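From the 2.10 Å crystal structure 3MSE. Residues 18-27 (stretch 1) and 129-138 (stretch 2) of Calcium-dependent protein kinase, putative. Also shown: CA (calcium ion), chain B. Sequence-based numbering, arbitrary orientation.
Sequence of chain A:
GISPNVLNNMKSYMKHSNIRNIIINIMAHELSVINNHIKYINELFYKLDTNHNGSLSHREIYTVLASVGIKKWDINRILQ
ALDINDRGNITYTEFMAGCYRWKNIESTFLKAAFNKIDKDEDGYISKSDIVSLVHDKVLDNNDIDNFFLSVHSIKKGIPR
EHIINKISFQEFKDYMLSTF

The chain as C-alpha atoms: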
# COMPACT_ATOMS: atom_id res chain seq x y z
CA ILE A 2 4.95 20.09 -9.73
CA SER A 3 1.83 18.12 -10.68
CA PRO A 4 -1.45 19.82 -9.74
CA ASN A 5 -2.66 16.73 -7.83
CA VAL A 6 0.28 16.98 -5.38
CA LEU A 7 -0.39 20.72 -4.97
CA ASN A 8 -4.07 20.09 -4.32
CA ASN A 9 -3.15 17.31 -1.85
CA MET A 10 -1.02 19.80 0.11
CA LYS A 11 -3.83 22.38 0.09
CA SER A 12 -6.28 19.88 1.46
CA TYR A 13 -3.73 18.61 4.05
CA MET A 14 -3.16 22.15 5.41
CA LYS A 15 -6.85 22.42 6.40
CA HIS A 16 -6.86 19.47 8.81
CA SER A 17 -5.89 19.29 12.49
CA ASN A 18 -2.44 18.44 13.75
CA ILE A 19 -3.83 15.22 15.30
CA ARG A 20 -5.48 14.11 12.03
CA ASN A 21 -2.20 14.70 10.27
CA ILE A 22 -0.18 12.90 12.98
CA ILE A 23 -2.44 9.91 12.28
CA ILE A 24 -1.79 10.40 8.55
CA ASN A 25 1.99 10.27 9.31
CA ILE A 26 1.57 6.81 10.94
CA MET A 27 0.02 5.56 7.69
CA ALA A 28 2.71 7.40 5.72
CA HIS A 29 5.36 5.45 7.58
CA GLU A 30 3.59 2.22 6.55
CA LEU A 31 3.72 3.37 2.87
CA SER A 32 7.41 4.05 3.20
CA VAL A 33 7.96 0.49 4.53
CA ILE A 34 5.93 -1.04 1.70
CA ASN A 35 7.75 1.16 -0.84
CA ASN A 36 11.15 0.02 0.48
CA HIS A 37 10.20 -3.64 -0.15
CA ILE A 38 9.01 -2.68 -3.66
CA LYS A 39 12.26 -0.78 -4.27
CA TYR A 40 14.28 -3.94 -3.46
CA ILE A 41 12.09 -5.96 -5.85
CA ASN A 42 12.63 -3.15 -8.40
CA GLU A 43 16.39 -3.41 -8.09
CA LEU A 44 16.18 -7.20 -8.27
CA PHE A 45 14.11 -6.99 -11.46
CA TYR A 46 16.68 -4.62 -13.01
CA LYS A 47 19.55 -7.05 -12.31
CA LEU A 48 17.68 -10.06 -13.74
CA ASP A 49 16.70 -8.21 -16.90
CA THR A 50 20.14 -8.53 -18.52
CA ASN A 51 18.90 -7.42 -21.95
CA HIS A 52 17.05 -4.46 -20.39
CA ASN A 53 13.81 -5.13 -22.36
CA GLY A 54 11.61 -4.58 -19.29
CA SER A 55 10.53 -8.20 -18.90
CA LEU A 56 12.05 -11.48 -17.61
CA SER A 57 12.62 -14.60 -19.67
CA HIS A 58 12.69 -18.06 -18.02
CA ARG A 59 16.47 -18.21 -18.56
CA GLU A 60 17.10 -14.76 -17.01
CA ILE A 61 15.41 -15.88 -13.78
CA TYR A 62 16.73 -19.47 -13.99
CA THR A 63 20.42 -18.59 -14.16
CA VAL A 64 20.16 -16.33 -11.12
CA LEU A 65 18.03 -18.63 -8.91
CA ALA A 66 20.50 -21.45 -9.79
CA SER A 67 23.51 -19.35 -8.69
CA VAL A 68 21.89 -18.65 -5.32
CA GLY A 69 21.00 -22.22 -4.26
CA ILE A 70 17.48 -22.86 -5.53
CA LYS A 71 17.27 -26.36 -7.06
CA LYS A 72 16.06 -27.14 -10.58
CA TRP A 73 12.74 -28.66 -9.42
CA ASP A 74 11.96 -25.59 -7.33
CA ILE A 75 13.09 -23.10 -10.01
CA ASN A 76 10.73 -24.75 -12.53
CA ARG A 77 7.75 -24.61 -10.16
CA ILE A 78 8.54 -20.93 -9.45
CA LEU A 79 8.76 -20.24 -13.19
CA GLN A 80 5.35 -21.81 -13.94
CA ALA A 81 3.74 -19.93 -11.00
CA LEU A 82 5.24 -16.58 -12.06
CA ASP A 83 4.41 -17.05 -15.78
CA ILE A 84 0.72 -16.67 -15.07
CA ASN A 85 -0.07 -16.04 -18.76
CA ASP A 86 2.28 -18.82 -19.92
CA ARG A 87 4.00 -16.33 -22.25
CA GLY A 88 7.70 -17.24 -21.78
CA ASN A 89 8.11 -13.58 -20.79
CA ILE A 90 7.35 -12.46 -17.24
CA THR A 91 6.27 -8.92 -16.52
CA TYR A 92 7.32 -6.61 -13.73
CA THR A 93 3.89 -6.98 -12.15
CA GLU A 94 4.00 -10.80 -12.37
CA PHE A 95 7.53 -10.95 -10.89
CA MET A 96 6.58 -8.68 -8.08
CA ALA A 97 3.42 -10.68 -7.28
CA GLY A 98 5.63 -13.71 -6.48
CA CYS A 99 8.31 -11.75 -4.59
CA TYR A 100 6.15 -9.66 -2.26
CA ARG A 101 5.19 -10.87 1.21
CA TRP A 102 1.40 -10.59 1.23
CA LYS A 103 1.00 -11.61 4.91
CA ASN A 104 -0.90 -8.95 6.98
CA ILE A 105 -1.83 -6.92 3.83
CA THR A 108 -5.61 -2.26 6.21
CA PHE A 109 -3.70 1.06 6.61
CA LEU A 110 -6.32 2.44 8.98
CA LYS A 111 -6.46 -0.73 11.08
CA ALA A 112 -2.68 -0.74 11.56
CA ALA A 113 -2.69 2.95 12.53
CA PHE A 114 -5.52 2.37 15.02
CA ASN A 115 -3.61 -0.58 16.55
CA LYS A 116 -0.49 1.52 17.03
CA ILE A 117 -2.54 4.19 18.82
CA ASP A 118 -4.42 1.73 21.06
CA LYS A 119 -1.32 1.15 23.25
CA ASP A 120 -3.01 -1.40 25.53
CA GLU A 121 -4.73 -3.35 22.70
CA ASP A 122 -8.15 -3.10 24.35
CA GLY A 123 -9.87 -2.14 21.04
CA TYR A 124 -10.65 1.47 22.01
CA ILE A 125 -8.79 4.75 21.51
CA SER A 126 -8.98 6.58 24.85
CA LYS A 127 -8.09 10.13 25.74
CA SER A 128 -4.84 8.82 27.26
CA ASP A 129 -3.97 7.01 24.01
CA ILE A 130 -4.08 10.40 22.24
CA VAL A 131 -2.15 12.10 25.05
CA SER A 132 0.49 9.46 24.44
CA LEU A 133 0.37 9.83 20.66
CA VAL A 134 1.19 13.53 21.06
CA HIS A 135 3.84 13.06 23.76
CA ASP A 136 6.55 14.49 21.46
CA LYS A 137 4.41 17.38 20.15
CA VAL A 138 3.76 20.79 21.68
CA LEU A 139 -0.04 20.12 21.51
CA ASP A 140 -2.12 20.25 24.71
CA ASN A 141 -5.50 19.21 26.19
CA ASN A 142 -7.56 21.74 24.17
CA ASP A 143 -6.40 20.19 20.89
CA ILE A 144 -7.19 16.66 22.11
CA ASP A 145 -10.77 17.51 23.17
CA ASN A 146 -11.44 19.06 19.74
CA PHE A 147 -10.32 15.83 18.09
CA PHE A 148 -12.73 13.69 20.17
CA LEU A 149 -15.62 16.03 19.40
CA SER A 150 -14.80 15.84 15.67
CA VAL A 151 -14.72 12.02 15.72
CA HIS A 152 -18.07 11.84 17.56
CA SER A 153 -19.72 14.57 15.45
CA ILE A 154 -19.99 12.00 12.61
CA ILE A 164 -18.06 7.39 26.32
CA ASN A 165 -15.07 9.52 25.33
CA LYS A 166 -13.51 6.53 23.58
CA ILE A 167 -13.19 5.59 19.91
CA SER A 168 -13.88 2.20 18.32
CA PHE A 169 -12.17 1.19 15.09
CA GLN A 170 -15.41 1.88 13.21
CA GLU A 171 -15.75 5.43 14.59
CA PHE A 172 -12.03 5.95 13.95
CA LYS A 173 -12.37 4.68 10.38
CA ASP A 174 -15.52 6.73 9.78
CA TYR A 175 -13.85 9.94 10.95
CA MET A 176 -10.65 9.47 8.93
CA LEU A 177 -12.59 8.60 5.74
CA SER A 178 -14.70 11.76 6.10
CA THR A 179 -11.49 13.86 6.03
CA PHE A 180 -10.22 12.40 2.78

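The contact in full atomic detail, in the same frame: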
# COMPACT_ATOMS: atom_id res chain seq x y z
N ASN A 18 -3.72 19.05 13.53
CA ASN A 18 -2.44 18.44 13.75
C ASN A 18 -2.58 16.96 14.10
O ASN A 18 -1.84 16.13 13.58
CB ASN A 18 -1.67 19.21 14.81
CG ASN A 18 -1.05 20.48 14.25
OD1 ASN A 18 -0.42 20.47 13.18
ND2 ASN A 18 -1.21 21.58 14.98
N ILE A 19 -3.58 16.62 14.92
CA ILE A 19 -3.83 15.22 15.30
C ILE A 19 -4.25 14.32 14.13
O ILE A 19 -3.74 13.20 13.98
CB ILE A 19 -4.81 15.11 16.51
CG1 ILE A 19 -4.13 15.72 17.76
CG2 ILE A 19 -5.22 13.66 16.76
CD1 ILE A 19 -5.06 15.95 18.97
N ARG A 20 -5.14 14.82 13.28
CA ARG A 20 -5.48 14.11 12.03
C ARG A 20 -4.23 13.83 11.22
O ARG A 20 -4.02 12.71 10.73
CB ARG A 20 -6.44 14.96 11.18
CG ARG A 20 -7.37 14.20 10.27
CD ARG A 20 -6.78 13.65 8.99
NE ARG A 20 -6.00 14.58 8.18
CZ ARG A 20 -6.07 14.68 6.84
NH1 ARG A 20 -6.94 13.97 6.14
NH2 ARG A 20 -5.29 15.54 6.21
N ASN A 21 -3.39 14.84 11.09
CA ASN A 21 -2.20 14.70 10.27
C ASN A 21 -1.12 13.83 10.93
O ASN A 21 -0.37 13.16 10.25
CB ASN A 21 -1.67 16.08 9.88
CG ASN A 21 -2.61 16.80 8.88
OD1 ASN A 21 -3.52 16.19 8.34
ND2 ASN A 21 -2.38 18.08 8.66
N ILE A 22 -1.06 13.84 12.25
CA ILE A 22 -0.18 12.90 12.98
C ILE A 22 -0.57 11.46 12.64
O ILE A 22 0.30 10.64 12.30
CB ILE A 22 -0.18 13.19 14.48
CG1 ILE A 22 0.62 14.47 14.72
CG2 ILE A 22 0.48 11.99 15.27
CD1 ILE A 22 0.32 15.14 16.03
N ILE A 23 -1.87 11.19 12.69
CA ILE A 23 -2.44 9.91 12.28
C ILE A 23 -2.11 9.59 10.83
O ILE A 23 -1.75 8.45 10.51
CB ILE A 23 -3.98 9.90 12.52
CG1 ILE A 23 -4.30 10.04 14.01
CG2 ILE A 23 -4.64 8.62 11.94
CD1 ILE A 23 -5.75 10.47 14.33
N ILE A 24 -2.22 10.58 9.94
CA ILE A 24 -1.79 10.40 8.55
C ILE A 24 -0.30 10.00 8.47
O ILE A 24 0.06 9.15 7.66
CB ILE A 24 -2.02 11.69 7.64
CG1 ILE A 24 -3.51 12.04 7.49
CG2 ILE A 24 -1.36 11.51 6.30
CD1 ILE A 24 -4.31 11.13 6.53
N ASN A 25 0.55 10.63 9.29
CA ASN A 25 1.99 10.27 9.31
C ASN A 25 2.31 8.80 9.70
O ASN A 25 3.25 8.21 9.16
CB ASN A 25 2.80 11.22 10.20
CG ASN A 25 3.32 12.43 9.44
OD1 ASN A 25 4.48 12.46 9.04
ND2 ASN A 25 2.45 13.42 9.22
N ILE A 26 1.49 8.24 10.59
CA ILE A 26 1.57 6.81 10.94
C ILE A 26 1.35 5.95 9.69
O ILE A 26 2.15 5.05 9.39
CB ILE A 26 0.54 6.41 12.04
CG1 ILE A 26 0.88 7.11 13.35
CG2 ILE A 26 0.49 4.87 12.23
CD1 ILE A 26 -0.31 7.19 14.31
N MET A 27 0.28 6.25 8.96
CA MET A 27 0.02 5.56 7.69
C MET A 27 1.11 5.82 6.66
O MET A 27 1.46 4.92 5.88
CB MET A 27 -1.34 5.98 7.16
CG MET A 27 -2.49 5.44 7.98
SD MET A 27 -4.06 5.74 7.14
CE MET A 27 -4.31 7.45 7.56
N ASP A 129 -4.66 7.49 25.21
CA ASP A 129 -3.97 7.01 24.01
C ASP A 129 -3.55 8.16 23.08
O ASP A 129 -2.50 8.09 22.43
CB ASP A 129 -4.85 6.02 23.26
CG ASP A 129 -4.95 4.68 23.96
OD1 ASP A 129 -3.97 4.25 24.62
OD2 ASP A 129 -6.01 4.04 23.85
N ILE A 130 -4.37 9.21 23.04
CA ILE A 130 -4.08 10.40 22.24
C ILE A 130 -3.06 11.28 22.94
O ILE A 130 -2.16 11.83 22.30
CB ILE A 130 -5.37 11.23 21.91
CG1 ILE A 130 -6.36 10.39 21.08
CG2 ILE A 130 -5.01 12.54 21.18
CD1 ILE A 130 -5.85 9.95 19.70
N VAL A 131 -3.17 11.41 24.26
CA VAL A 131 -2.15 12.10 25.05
C VAL A 131 -0.78 11.47 24.76
O VAL A 131 0.23 12.16 24.55
CB VAL A 131 -2.47 12.08 26.57
CG1 VAL A 131 -1.31 12.66 27.41
CG2 VAL A 131 -3.78 12.83 26.87
N SER A 132 -0.76 10.14 24.68
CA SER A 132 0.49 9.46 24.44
C SER A 132 0.99 9.69 23.01
O SER A 132 2.17 9.97 22.78
CB SER A 132 0.35 7.96 24.73
OG SER A 132 1.57 7.32 24.42
N LEU A 133 0.06 9.59 22.07
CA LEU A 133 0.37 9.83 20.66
C LEU A 133 1.05 11.20 20.47
O LEU A 133 1.96 11.33 19.66
CB LEU A 133 -0.92 9.74 19.80
CG LEU A 133 -0.75 9.93 18.30
CD1 LEU A 133 0.12 8.83 17.70
CD2 LEU A 133 -2.10 9.95 17.61
N VAL A 134 0.64 12.20 21.24
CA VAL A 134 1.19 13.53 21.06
C VAL A 134 2.28 13.89 22.06
O VAL A 134 2.61 15.08 22.24
CB VAL A 134 0.07 14.61 21.01
CG1 VAL A 134 -0.94 14.24 19.92
CG2 VAL A 134 -0.63 14.76 22.36
N HIS A 135 2.85 12.87 22.68
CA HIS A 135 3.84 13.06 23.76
C HIS A 135 5.08 13.84 23.29
O HIS A 135 5.74 14.51 24.08
CB HIS A 135 4.25 11.70 24.36
CG HIS A 135 5.29 11.00 23.55
ND1 HIS A 135 5.00 10.38 22.36
CD2 HIS A 135 6.63 10.88 23.72
CE1 HIS A 135 6.11 9.89 21.83
NE2 HIS A 135 7.11 10.18 22.64
N ASP A 136 5.40 13.75 22.00
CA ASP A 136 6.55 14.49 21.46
C ASP A 136 6.15 15.73 20.64
O ASP A 136 6.90 16.19 19.79
CB ASP A 136 7.46 13.57 20.63
CG ASP A 136 6.75 12.94 19.42
OD1 ASP A 136 7.42 12.17 18.71
OD2 ASP A 136 5.53 13.17 19.18
N LYS A 137 4.95 16.25 20.90
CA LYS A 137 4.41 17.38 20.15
C LYS A 137 3.95 18.41 21.15
O LYS A 137 3.48 18.06 22.25
CB LYS A 137 3.20 16.96 19.30
CG LYS A 137 3.40 15.75 18.40
CD LYS A 137 4.23 16.08 17.18
CE LYS A 137 4.21 14.94 16.15
NZ LYS A 137 5.12 13.81 16.51
N VAL A 138 4.08 19.68 20.78
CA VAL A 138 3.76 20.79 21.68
C VAL A 138 2.25 20.92 21.99
O VAL A 138 1.87 21.67 22.90
CB VAL A 138 4.41 22.13 21.19
CG1 VAL A 138 4.10 22.40 19.71
CG2 VAL A 138 4.01 23.31 22.06
CA CA B . -6.81 1.73 24.35
O HOH W 1 -4.68 1.53 25.20
O HOH W 2 -7.48 2.77 25.91

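The stretches meet through carbon-to-carbon contacts, nearly all between aliphatic side chains. No hydrogen bond or salt bridge crosses between them, and together they bury 333 Å². Stretch 1 is helical throughout. Stretch 2 starts as the last part of a helix, and Val134 is the first residue to leave helical geometry. The helix axes cross at 74° and come no closer than 11.7 Å, a spacing bridged by branched aliphatic side chains.

Ile22 covers the most surface, with 77 Å² of it buried by stretch 2. Its CA-to-CB bond points toward stretch 2, and both branches of the side chain are used. Ile22 CG2 lies 3.9 Å from Leu133 CG. On the other branch, Ile22 CD1 is 4.2 Å from Val134 CG1, and Ile22 CG1 is 3.9 Å from Lys137 CE. The m, t rotamer extends this longer branch. A beta-branched residue suits the place because its two arms leave CB in different directions and reach different neighbours.

Leu133 is the main residue on the other side, with 72 Å² covered. It also points toward its partner, in the t, p rotamer. A leucine forks at CG, farther from the backbone, so both methyls lie among three isoleucines. Besides the contact of Leu133 CG with Ile22, Leu133 CD1 is 3.8 Å from Ile26 CD1, and Leu133 CD2 is 4.2 Å from Ile23 CG1. Leu133 thus spans two turns of the first helix, from Ile22 and Ile23 to Ile26. Ile23 starts sideways, but the end of its side chain comes nearer. Ile26 points toward stretch 2 and remains partly exposed, whereas Ile19, Ile22 and Ile23 are buried.

Ile19, with 53 Å² covered, is the third large contributor. It lies one turn before Ile22 and likewise points toward stretch 2. Ile19 CG1 is 4.1 Å from Val134 CG1, and Ile19 CD1 is 4.1 Å from Ile130 CG2. The backbones are nearest here, with Ile19 CA 7.8 Å from Val134 CA. The compact side chain of Val134 fits this narrow spacing, and its CG1 touches both Ile19 and Ile22. Ile130 starts sideways, and its end comes nearer.

Lys137 closes a type I turn that begins at Val134. Lys137 N donates to Val134 O at 2.9 Å. The aliphatic part of the side chain packs on Ile22, while the charged end has a polar partner: Lys137 NZ forms a salt bridge with Asp136 OD2 at 2.8 Å. A long side chain with a charged tip can do both.

Polar residues of stretch 1 lie outside the contact. Arg20 NE and Arg20 NH2 donate to Asn21 OD1, at 3.0 and 2.8 Å. Asn25 ND2 donates to Asn21 O at 3.0 Å. Asp129 likewise takes no part in the packing. Asp129 OD2 binds the calcium ion CA at 2.5 Å, and Asp129 OD1 accepts a hydrogen bond from water 1, itself a ligand of the ion.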